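Local coordinates for proton-dependent oligopeptide transporter family protein (Xanthomonas campestris, PDB 6EI3) that probably couples proton movement to the transport of short peptides across the membrane, as a POT-family member of the Major Facilitator Superfamily, at residues 34-39 / 98-103; 46-51 / 309-314; 28-33 / 42-47. All coordinates share one frame; numbering follows the deposited sequence.

All three contacts lie around the first half of helix 40-60 and the loop leading into it. Contact 2 is wholly buried and lies nearest the centre of the chain; contacts 1 and 3 are partly buried and further out. Contacts 2 and 3 both use helix 40-60 and share E46 and A47, while contact 1 is tied to them because E46 accepts from the backbone N atoms of Q36 and E37. The chemistry changes with place: contact 1 combines a leucine on a ring, an amide over an arginine face and a bridging water, contact 2 is mostly aliphatic packing, and contact 3 turns on arginine bonds to the carbonyls of I30 and S32.

Contact 1 of 3, residues 34-39 / 98-103; sequences LLQEVG and DSRSGF. With 78M ((2S)-2,3-dihydroxypropyl(7Z)-pentadec-7-enoate), chain G.
The guanidinium of R100 has the side-chain amide of Q36 lying over one face and the carbonyl O of L34 at its edge, near the plane. Q36 NE2 stands 3.3 Å above the guanidinium plane, displaced toward its rim, with the amide and guanidinium planes 25° apart. Q36 OE1 is near R100 NH2 as well, but the angle is too poor for a hydrogen bond, so the amide lies over the guanidinium without a hydrogen bond to it. A water links L34 and R100, donating to L34 O and accepting from R100 NE, 2.7 Å from each. In R100, CG is anti to the backbone N (chi1 -167°), and the chain from there to NE is extended, bringing NE to the water.

The second flat group, the F103 ring, has L34 CD1 over one face. The methyl is 3.9 Å from the ring centroid and 27° off the normal, a CH-pi contact shifted toward CG, which it approaches to 3.5 Å. The other methyl of L34, CD2, rests against the start of helix 100-117, 3.5 Å from R100 N. There S99 takes the N-cap position, its OG accepting from G102 N at 3.2 Å. F103 also meets the rings of F28 and F172, so L34 joins an aromatic cluster.

The bound lipid 78M comes against the polar end of the contact, with its C17 3.4 Å from R100 NH2 and its C20 beside Q36 OE1. The arrangement is that of a lipid headgroup site between a capped helix start and the loop joining helices 25-30 and 40-60, with Q36 and R100 both part of the pocket.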
loop_
_atom_site.group_PDB
_atom_site.type_symbol
_atom_site.label_atom_id
_atom_site.label_comp_id
_atom_site.label_asym_id
_atom_site.label_seq_id
_atom_site.Cartn_x
_atom_site.Cartn_y
_atom_site.Cartn_z
ATOM N N LEU A 34 10.408 10.522 -21.564
ATOM C CA LEU A 34 10.392 11.081 -20.211
ATOM C C LEU A 34 11.483 10.524 -19.293
ATOM O O LEU A 34 11.724 11.120 -18.243
ATOM C CB LEU A 34 8.994 10.948 -19.556
ATOM C CG LEU A 34 7.788 11.556 -20.346
ATOM C CD1 LEU A 34 6.499 11.483 -19.532
ATOM C CD2 LEU A 34 8.040 13.005 -20.752
ATOM N N LEU A 35 12.156 9.414 -19.687
ATOM C CA LEU A 35 13.241 8.825 -18.886
ATOM C C LEU A 35 14.557 9.440 -19.317
ATOM O O LEU A 35 14.791 9.609 -20.511
ATOM C CB LEU A 35 13.283 7.278 -18.985
ATOM C CG LEU A 35 12.004 6.506 -18.586
ATOM C CD1 LEU A 35 12.214 5.011 -18.689
ATOM C CD2 LEU A 35 11.556 6.831 -17.150
ATOM N N GLN A 36 15.402 9.823 -18.357
ATOM C CA GLN A 36 16.675 10.449 -18.717
ATOM C C GLN A 36 17.796 9.426 -18.927
ATOM O O GLN A 36 18.787 9.749 -19.566
ATOM C CB GLN A 36 17.063 11.559 -17.724
ATOM C CG GLN A 36 17.346 11.117 -16.295
ATOM C CD GLN A 36 17.131 12.211 -15.267
ATOM O OE1 GLN A 36 17.073 11.941 -14.064
ATOM N NE2 GLN A 36 16.975 13.462 -15.704
ATOM N N GLU A 37 17.628 8.190 -18.429
ATOM C CA GLU A 37 18.636 7.139 -18.624
ATOM C C GLU A 37 18.637 6.644 -20.082
ATOM O O GLU A 37 17.607 6.726 -20.758
ATOM C CB GLU A 37 18.383 5.947 -17.669
ATOM C CG GLU A 37 18.568 6.262 -16.194
ATOM C CD GLU A 37 19.964 6.666 -15.760
ATOM O OE1 GLU A 37 20.953 6.254 -16.412
ATOM O OE2 GLU A 37 20.065 7.387 -14.744
ATOM N N VAL A 38 19.768 6.109 -20.546
ATOM C CA VAL A 38 19.856 5.607 -21.925
ATOM C C VAL A 38 20.014 4.069 -21.996
ATOM O O VAL A 38 19.519 3.460 -22.947
ATOM C CB VAL A 38 20.906 6.341 -22.803
ATOM C CG1 VAL A 38 20.524 7.808 -23.003
ATOM C CG2 VAL A 38 22.322 6.212 -22.247
ATOM N N GLY A 39 20.690 3.470 -21.017
ATOM C CA GLY A 39 20.904 2.026 -20.979
ATOM C C GLY A 39 19.647 1.287 -20.561
ATOM O O GLY A 39 18.897 1.783 -19.721
ATOM N N ASP A 98 4.479 14.965 -23.218
ATOM C CA ASP A 98 5.828 15.028 -23.778
ATOM C C ASP A 98 6.790 15.862 -22.915
ATOM O O ASP A 98 7.911 16.133 -23.346
ATOM C CB ASP A 98 5.776 15.564 -25.221
ATOM C CG ASP A 98 5.054 14.639 -26.188
ATOM O OD1 ASP A 98 5.499 13.479 -26.346
ATOM O OD2 ASP A 98 4.053 15.084 -26.800
ATOM N N SER A 99 6.359 16.251 -21.697
ATOM C CA SER A 99 7.158 17.073 -20.788
ATOM C C SER A 99 7.402 16.364 -19.455
ATOM O O SER A 99 6.461 16.131 -18.692
ATOM C CB SER A 99 6.491 18.430 -20.573
ATOM O OG SER A 99 6.910 19.049 -19.366
ATOM N N ARG A 100 8.674 16.047 -19.174
ATOM C CA ARG A 100 9.116 15.370 -17.957
ATOM C C ARG A 100 8.642 16.122 -16.709
ATOM O O ARG A 100 8.070 15.513 -15.806
ATOM C CB ARG A 100 10.648 15.242 -17.994
ATOM C CG ARG A 100 11.235 14.305 -16.975
ATOM C CD ARG A 100 12.747 14.358 -17.006
ATOM N NE ARG A 100 13.304 13.592 -15.895
ATOM C CZ ARG A 100 13.677 14.112 -14.731
ATOM N NH1 ARG A 100 13.572 15.419 -14.515
ATOM N NH2 ARG A 100 14.170 13.333 -13.779
ATOM N N SER A 101 8.838 17.447 -16.683
ATOM C CA SER A 101 8.437 18.302 -15.564
ATOM C C SER A 101 6.922 18.288 -15.309
ATOM O O SER A 101 6.490 18.034 -14.183
ATOM C CB SER A 101 8.925 19.731 -15.790
ATOM O OG SER A 101 8.820 20.468 -14.584
ATOM N N GLY A 102 6.137 18.518 -16.352
ATOM C CA GLY A 102 4.684 18.564 -16.238
ATOM C C GLY A 102 4.029 17.234 -15.924
ATOM O O GLY A 102 3.052 17.188 -15.168
ATOM N N PHE A 103 4.549 16.137 -16.525
ATOM C CA PHE A 103 4.028 14.790 -16.310
ATOM C C PHE A 103 4.333 14.345 -14.884
ATOM O O PHE A 103 3.490 13.705 -14.260
ATOM C CB PHE A 103 4.591 13.800 -17.347
ATOM C CG PHE A 103 3.881 12.466 -17.390
ATOM C CD1 PHE A 103 4.297 11.408 -16.584
ATOM C CD2 PHE A 103 2.830 12.248 -18.272
ATOM C CE1 PHE A 103 3.645 10.172 -16.631
ATOM C CE2 PHE A 103 2.179 11.013 -18.315
ATOM C CZ PHE A 103 2.570 9.997 -17.470
HETATM O O21 78M G . 16.171 9.246 -10.747
HETATM C C20 78M G . 15.566 10.517 -10.957
HETATM C C18 78M G . 14.065 10.380 -11.070
HETATM O O19 78M G . 13.714 9.807 -12.333
HETATM C C17 78M G . 13.335 11.693 -10.887
HETATM O O2 78M G . 12.266 11.460 -9.934
HETATM C C1 78M G . 11.050 11.143 -10.398
HETATM O O1 78M G . 10.811 10.907 -11.550
HETATM C C2 78M G . 10.042 11.088 -9.290
HETATM C C3 78M G . 8.638 11.512 -9.696
HETATM C C4 78M G . 7.585 10.760 -8.912
HETATM C C5 78M G . 6.218 11.408 -8.890
HETATM C C6 78M G . 5.338 10.927 -7.738
HETATM C C7 78M G . 5.611 11.643 -6.454
HETATM C C8 78M G . 4.986 11.461 -5.306
HETATM C C9 78M G . 5.251 12.201 -4.032
HETATM C C10 78M G . 6.113 11.425 -3.047
HETATM C C11 78M G . 6.024 11.938 -1.617
HETATM C C12 78M G . 6.873 11.136 -0.656
HETATM C C13 78M G . 6.603 11.376 0.815
HETATM C C15 78M G . 7.256 10.725 3.168
HETATM C C14 78M G . 7.338 10.393 1.702
HETATM O O HOH W 1 12.779 10.910 -15.799
#

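Contact 2 of 3, residues 46-51 / 309-314; sequences EAKHIL and KASTWV. With 78M ((2S)-2,3-dihydroxypropyl(7Z)-pentadec-7-enoate), chain G.
K48 and S311 bring the backbones closest, with CA atoms 5.7 Å apart where helix 40-60 passes the break between a short 3-10 turn, 309-310, and helix 312-317. Helix 40-60 is regular here, as I50 N to E46 O and L51 N to A47 O bonds attest. S311 holds the N-cap position of helix 312-317, but its side chain makes no capping bond; its OG pairs instead with H52 NE2, one turn on from K48.

K48 runs out as an extended chain, crossing T312 at an oblique angle. The CE methylene lies 3.1 Å from T312 OG1, and CG passes S311 CB at 4.1 Å. The hydroxyl of T312 has its hydrogen-bond partner in Q308 OE1. One turn further along, L51 points toward the other segment; its CG is anti to the backbone N (chi1 -176°), and CD1 meets S311 CB at 4.0 Å. L51 CG also comes within 4.3 Å of A310 O. On the far side of helix 40-60, I50 CG1 touches the ester carbonyl O1 of the lipid 78M at 3.2 Å, while E46 OE2 is near its O19.

In the Major Facilitator fold helix 40-60 belongs to the N-terminal bundle and 309-314 to the C-terminal one, so this is an interface between the two halves. Mainly van der Waals contact joins the segments, while the hydroxyls of S311 and T312 are satisfied by H52 and Q308. Such bonding would keep buried polar groups paired where the bundles meet.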
loop_
_atom_site.group_PDB
_atom_site.type_symbol
_atom_site.label_atom_id
_atom_site.label_comp_id
_atom_site.label_asym_id
_atom_site.label_seq_id
_atom_site.Cartn_x
_atom_site.Cartn_y
_atom_site.Cartn_z
ATOM N N GLU A 46 14.917 3.326 -13.528
ATOM C CA GLU A 46 14.283 4.638 -13.547
ATOM C C GLU A 46 12.759 4.536 -13.600
ATOM O O GLU A 46 12.094 5.250 -12.851
ATOM C CB GLU A 46 14.823 5.499 -14.681
ATOM C CG GLU A 46 14.406 6.961 -14.585
ATOM C CD GLU A 46 14.878 7.835 -15.726
ATOM O OE1 GLU A 46 15.514 7.310 -16.667
ATOM O OE2 GLU A 46 14.630 9.058 -15.669
ATOM N N ALA A 47 12.201 3.635 -14.446
ATOM C CA ALA A 47 10.748 3.463 -14.530
ATOM C C ALA A 47 10.206 2.930 -13.212
ATOM O O ALA A 47 9.194 3.440 -12.746
ATOM C CB ALA A 47 10.363 2.543 -15.687
ATOM N N LYS A 48 10.931 1.979 -12.554
ATOM C CA LYS A 48 10.528 1.428 -11.242
ATOM C C LYS A 48 10.563 2.550 -10.187
ATOM O O LYS A 48 9.671 2.633 -9.345
ATOM C CB LYS A 48 11.480 0.318 -10.790
ATOM C CG LYS A 48 11.359 -0.974 -11.557
ATOM C CD LYS A 48 12.404 -1.945 -11.039
ATOM C CE LYS A 48 12.600 -3.095 -11.982
ATOM N NZ LYS A 48 13.582 -4.066 -11.425
ATOM N N HIS A 49 11.601 3.406 -10.252
ATOM C CA HIS A 49 11.797 4.503 -9.310
ATOM C C HIS A 49 10.600 5.415 -9.298
ATOM O O HIS A 49 10.104 5.714 -8.228
ATOM C CB HIS A 49 13.085 5.288 -9.605
ATOM C CG HIS A 49 13.595 5.995 -8.394
ATOM N ND1 HIS A 49 14.394 5.343 -7.456
ATOM C CD2 HIS A 49 13.312 7.238 -7.942
ATOM C CE1 HIS A 49 14.605 6.227 -6.495
ATOM N NE2 HIS A 49 13.960 7.374 -6.736
ATOM N N ILE A 50 10.094 5.797 -10.490
ATOM C CA ILE A 50 8.917 6.644 -10.636
ATOM C C ILE A 50 7.634 5.975 -10.081
ATOM O O ILE A 50 6.877 6.613 -9.343
ATOM C CB ILE A 50 8.765 7.090 -12.123
ATOM C CG1 ILE A 50 9.966 7.956 -12.561
ATOM C CG2 ILE A 50 7.433 7.841 -12.347
ATOM C CD1 ILE A 50 10.236 7.997 -14.081
ATOM N N LEU A 51 7.362 4.726 -10.486
ATOM C CA LEU A 51 6.164 3.985 -10.065
ATOM C C LEU A 51 6.128 3.823 -8.537
ATOM O O LEU A 51 5.109 4.097 -7.897
ATOM C CB LEU A 51 6.165 2.604 -10.780
ATOM C CG LEU A 51 4.970 1.615 -10.617
ATOM C CD1 LEU A 51 5.035 0.833 -9.291
ATOM C CD2 LEU A 51 3.609 2.270 -10.840
ATOM N N LYS A 309 4.370 -6.020 -9.181
ATOM C CA LYS A 309 3.643 -6.632 -10.305
ATOM C C LYS A 309 3.312 -5.569 -11.396
ATOM O O LYS A 309 3.141 -5.906 -12.581
ATOM C CB LYS A 309 2.400 -7.410 -9.839
ATOM C CG LYS A 309 1.333 -6.573 -9.194
ATOM C CD LYS A 309 0.363 -7.435 -8.384
ATOM C CE LYS A 309 -0.850 -6.636 -7.980
ATOM N NZ LYS A 309 -0.490 -5.438 -7.181
ATOM N N ALA A 310 3.289 -4.286 -10.986
ATOM C CA ALA A 310 2.998 -3.181 -11.891
ATOM C C ALA A 310 4.294 -2.578 -12.465
ATOM O O ALA A 310 4.236 -1.655 -13.259
ATOM C CB ALA A 310 2.162 -2.110 -11.165
ATOM N N SER A 311 5.459 -3.100 -12.066
ATOM C CA SER A 311 6.706 -2.537 -12.540
ATOM C C SER A 311 7.637 -3.636 -13.063
ATOM O O SER A 311 7.611 -3.927 -14.256
ATOM C CB SER A 311 7.343 -1.670 -11.453
ATOM O OG SER A 311 7.732 -2.425 -10.317
ATOM N N THR A 312 8.382 -4.296 -12.168
ATOM C CA THR A 312 9.279 -5.395 -12.492
ATOM C C THR A 312 8.583 -6.502 -13.337
ATOM O O THR A 312 9.165 -6.968 -14.313
ATOM C CB THR A 312 9.858 -5.964 -11.190
ATOM O OG1 THR A 312 10.538 -4.924 -10.463
ATOM C CG2 THR A 312 10.790 -7.136 -11.436
ATOM N N TRP A 313 7.364 -6.931 -12.955
ATOM C CA TRP A 313 6.698 -8.002 -13.720
ATOM C C TRP A 313 6.245 -7.538 -15.096
ATOM O O TRP A 313 6.279 -8.319 -16.048
ATOM C CB TRP A 313 5.525 -8.595 -12.957
ATOM C CG TRP A 313 5.897 -9.367 -11.716
ATOM C CD1 TRP A 313 7.064 -9.305 -11.011
ATOM C CD2 TRP A 313 5.040 -10.265 -10.999
ATOM N NE1 TRP A 313 7.009 -10.159 -9.930
ATOM C CE2 TRP A 313 5.767 -10.744 -9.886
ATOM C CE3 TRP A 313 3.746 -10.761 -11.226
ATOM C CZ2 TRP A 313 5.232 -11.672 -8.985
ATOM C CZ3 TRP A 313 3.215 -11.692 -10.344
ATOM C CH2 TRP A 313 3.961 -12.155 -9.248
ATOM N N VAL A 314 5.817 -6.279 -15.207
ATOM C CA VAL A 314 5.415 -5.721 -16.515
ATOM C C VAL A 314 6.618 -5.702 -17.448
ATOM O O VAL A 314 6.506 -6.127 -18.606
ATOM C CB VAL A 314 4.726 -4.328 -16.408
ATOM C CG1 VAL A 314 4.592 -3.675 -17.779
ATOM C CG2 VAL A 314 3.360 -4.438 -15.733
HETATM O O21 78M G . 16.171 9.246 -10.747
HETATM C C20 78M G . 15.566 10.517 -10.957
HETATM C C18 78M G . 14.065 10.380 -11.070
HETATM O O19 78M G . 13.714 9.807 -12.333
HETATM C C17 78M G . 13.335 11.693 -10.887
HETATM O O2 78M G . 12.266 11.460 -9.934
HETATM C C1 78M G . 11.050 11.143 -10.398
HETATM O O1 78M G . 10.811 10.907 -11.550
HETATM C C2 78M G . 10.042 11.088 -9.290
HETATM C C3 78M G . 8.638 11.512 -9.696
HETATM C C4 78M G . 7.585 10.760 -8.912
HETATM C C5 78M G . 6.218 11.408 -8.890
HETATM C C6 78M G . 5.338 10.927 -7.738
HETATM C C7 78M G . 5.611 11.643 -6.454
HETATM C C8 78M G . 4.986 11.461 -5.306
HETATM C C9 78M G . 5.251 12.201 -4.032
HETATM C C10 78M G . 6.113 11.425 -3.047
HETATM C C11 78M G . 6.024 11.938 -1.617
HETATM C C12 78M G . 6.873 11.136 -0.656
HETATM C C13 78M G . 6.603 11.376 0.815
HETATM C C15 78M G . 7.256 10.725 3.168
HETATM C C14 78M G . 7.338 10.393 1.702
#

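Contact 3 of 3, residues 28-33 / 42-47; sequences FLITSL and ERDAEA
A helical hairpin is closed here: the end of helix 25-30 and the turn after it pack against the start of helix 40-60, and R43 ties the carbonyls of I30 and S32 to that helix. R43 NH2 donates to both I30 O and S32 O. The bond to I30 O is the shorter, 2.9 Å and nearly straight at 169°; that to S32 O is 3.2 Å. Both acceptors lie in the plane of the guanidinium, at its edge, but they meet NH2 differently: it lies in the carbonyl plane of S32 and well above that of I30. A water extends the grip, donating to S32 O at 2.7 Å and accepting from R43 NH1. The arginine chain is extended at chi2 but bent at chi3 (55°), which folds NE back toward the CB side.

The turn is also tightened from within. L29 O accepts from both S32 N and S32 OG, the latter at 2.8 Å, so the hydroxyl holds the chain back on the preceding helix.

The apolar part lies beside it. I30 sends CD1 between the helix 40-60 residues, 3.5 Å from D44 OD1 and 4.3 Å from A47 CB. The preceding residue, L29, sets CB against A47 CB at 4.4 Å, the point where the two backbones come nearest.

R43 NH1 also bonds to E37 O, so the arginine ties the rest of the loop to the same helix. Around the hairpin, L315 of helix 312-317 packs on I30 and D44, helix 430-456 touches A45 through N452 and R456, and the F28 ring meets F172 of helix 168-188 edge-to-face.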
loop_
_atom_site.group_PDB
_atom_site.type_symbol
_atom_site.label_atom_id
_atom_site.label_comp_id
_atom_site.label_asym_id
_atom_site.label_seq_id
_atom_site.Cartn_x
_atom_site.Cartn_y
_atom_site.Cartn_z
ATOM N N PHE A 28 4.015 2.569 -20.324
ATOM C CA PHE A 28 4.079 3.842 -21.034
ATOM C C PHE A 28 5.501 4.430 -20.864
ATOM O O PHE A 28 6.100 4.871 -21.842
ATOM C CB PHE A 28 3.036 4.865 -20.482
ATOM C CG PHE A 28 3.407 6.293 -20.836
ATOM C CD1 PHE A 28 3.348 6.739 -22.154
ATOM C CD2 PHE A 28 3.872 7.172 -19.861
ATOM C CE1 PHE A 28 3.752 8.038 -22.490
ATOM C CE2 PHE A 28 4.268 8.469 -20.197
ATOM C CZ PHE A 28 4.189 8.900 -21.502
ATOM N N LEU A 29 6.016 4.482 -19.610
ATOM C CA LEU A 29 7.318 5.129 -19.359
ATOM C C LEU A 29 8.507 4.535 -20.109
ATOM O O LEU A 29 9.337 5.283 -20.612
ATOM C CB LEU A 29 7.641 5.186 -17.850
ATOM C CG LEU A 29 6.847 6.225 -17.014
ATOM C CD1 LEU A 29 7.064 5.985 -15.536
ATOM C CD2 LEU A 29 7.220 7.673 -17.394
ATOM N N ILE A 30 8.602 3.208 -20.173
ATOM C CA ILE A 30 9.771 2.509 -20.724
ATOM C C ILE A 30 10.036 2.825 -22.214
ATOM O O ILE A 30 11.189 2.789 -22.607
ATOM C CB ILE A 30 9.716 0.990 -20.409
ATOM C CG1 ILE A 30 11.129 0.358 -20.401
ATOM C CG2 ILE A 30 8.723 0.204 -21.281
ATOM C CD1 ILE A 30 12.025 0.822 -19.249
ATOM N N THR A 31 9.022 3.218 -23.007
ATOM C CA THR A 31 9.233 3.576 -24.422
ATOM C C THR A 31 9.061 5.076 -24.653
ATOM O O THR A 31 9.034 5.527 -25.795
ATOM C CB THR A 31 8.329 2.746 -25.358
ATOM O OG1 THR A 31 6.964 2.916 -24.969
ATOM C CG2 THR A 31 8.718 1.268 -25.391
ATOM N N SER A 32 8.927 5.850 -23.566
ATOM C CA SER A 32 8.721 7.294 -23.665
ATOM C C SER A 32 10.044 8.066 -23.721
ATOM O O SER A 32 11.106 7.504 -23.474
ATOM C CB SER A 32 7.890 7.781 -22.478
ATOM O OG SER A 32 8.690 7.892 -21.313
ATOM N N LEU A 33 9.948 9.388 -23.945
ATOM C CA LEU A 33 11.066 10.341 -23.936
ATOM C C LEU A 33 11.189 11.006 -22.553
ATOM O O LEU A 33 12.013 11.900 -22.369
ATOM C CB LEU A 33 10.859 11.400 -25.037
ATOM C CG LEU A 33 10.793 10.880 -26.489
ATOM C CD1 LEU A 33 10.700 12.031 -27.477
ATOM C CD2 LEU A 33 11.995 9.993 -26.829
ATOM N N GLU A 42 19.249 0.541 -16.703
ATOM C CA GLU A 42 19.159 1.848 -16.033
ATOM C C GLU A 42 17.765 2.458 -16.246
ATOM O O GLU A 42 17.218 3.088 -15.338
ATOM C CB GLU A 42 20.247 2.818 -16.558
ATOM C CG GLU A 42 21.678 2.413 -16.195
ATOM C CD GLU A 42 22.425 1.611 -17.249
ATOM O OE1 GLU A 42 21.791 0.793 -17.955
ATOM O OE2 GLU A 42 23.655 1.809 -17.371
ATOM N N ARG A 43 17.195 2.266 -17.449
ATOM C CA ARG A 43 15.852 2.753 -17.764
ATOM C C ARG A 43 14.803 1.923 -17.006
ATOM O O ARG A 43 13.806 2.486 -16.558
ATOM C CB ARG A 43 15.585 2.764 -19.273
ATOM C CG ARG A 43 16.458 3.763 -20.033
ATOM C CD ARG A 43 16.249 3.688 -21.538
ATOM N NE ARG A 43 14.838 3.849 -21.924
ATOM C CZ ARG A 43 14.248 5.017 -22.156
ATOM N NH1 ARG A 43 14.938 6.149 -22.065
ATOM N NH2 ARG A 43 12.968 5.062 -22.506
ATOM N N ASP A 44 15.047 0.599 -16.824
ATOM C CA ASP A 44 14.149 -0.260 -16.036
ATOM C C ASP A 44 14.112 0.253 -14.598
ATOM O O ASP A 44 13.039 0.346 -14.009
ATOM C CB ASP A 44 14.631 -1.728 -16.017
ATOM C CG ASP A 44 14.425 -2.501 -17.295
ATOM O OD1 ASP A 44 13.666 -2.024 -18.159
ATOM O OD2 ASP A 44 15.031 -3.591 -17.433
ATOM N N ALA A 45 15.303 0.557 -14.032
ATOM C CA ALA A 45 15.423 1.074 -12.665
ATOM C C ALA A 45 14.718 2.431 -12.539
ATOM O O ALA A 45 13.994 2.655 -11.570
ATOM C CB ALA A 45 16.887 1.201 -12.283
ATOM N N GLU A 46 14.917 3.326 -13.528
ATOM C CA GLU A 46 14.283 4.638 -13.547
ATOM C C GLU A 46 12.759 4.536 -13.600
ATOM O O GLU A 46 12.094 5.250 -12.851
ATOM C CB GLU A 46 14.823 5.499 -14.681
ATOM C CG GLU A 46 14.406 6.961 -14.585
ATOM C CD GLU A 46 14.878 7.835 -15.726
ATOM O OE1 GLU A 46 15.514 7.310 -16.667
ATOM O OE2 GLU A 46 14.630 9.058 -15.669
ATOM N N ALA A 47 12.201 3.635 -14.446
ATOM C CA ALA A 47 10.748 3.463 -14.530
ATOM C C ALA A 47 10.206 2.930 -13.212
ATOM O O ALA A 47 9.194 3.440 -12.746
ATOM C CB ALA A 47 10.363 2.543 -15.687
HETATM O O HOH W 2 13.469 8.446 -22.561
#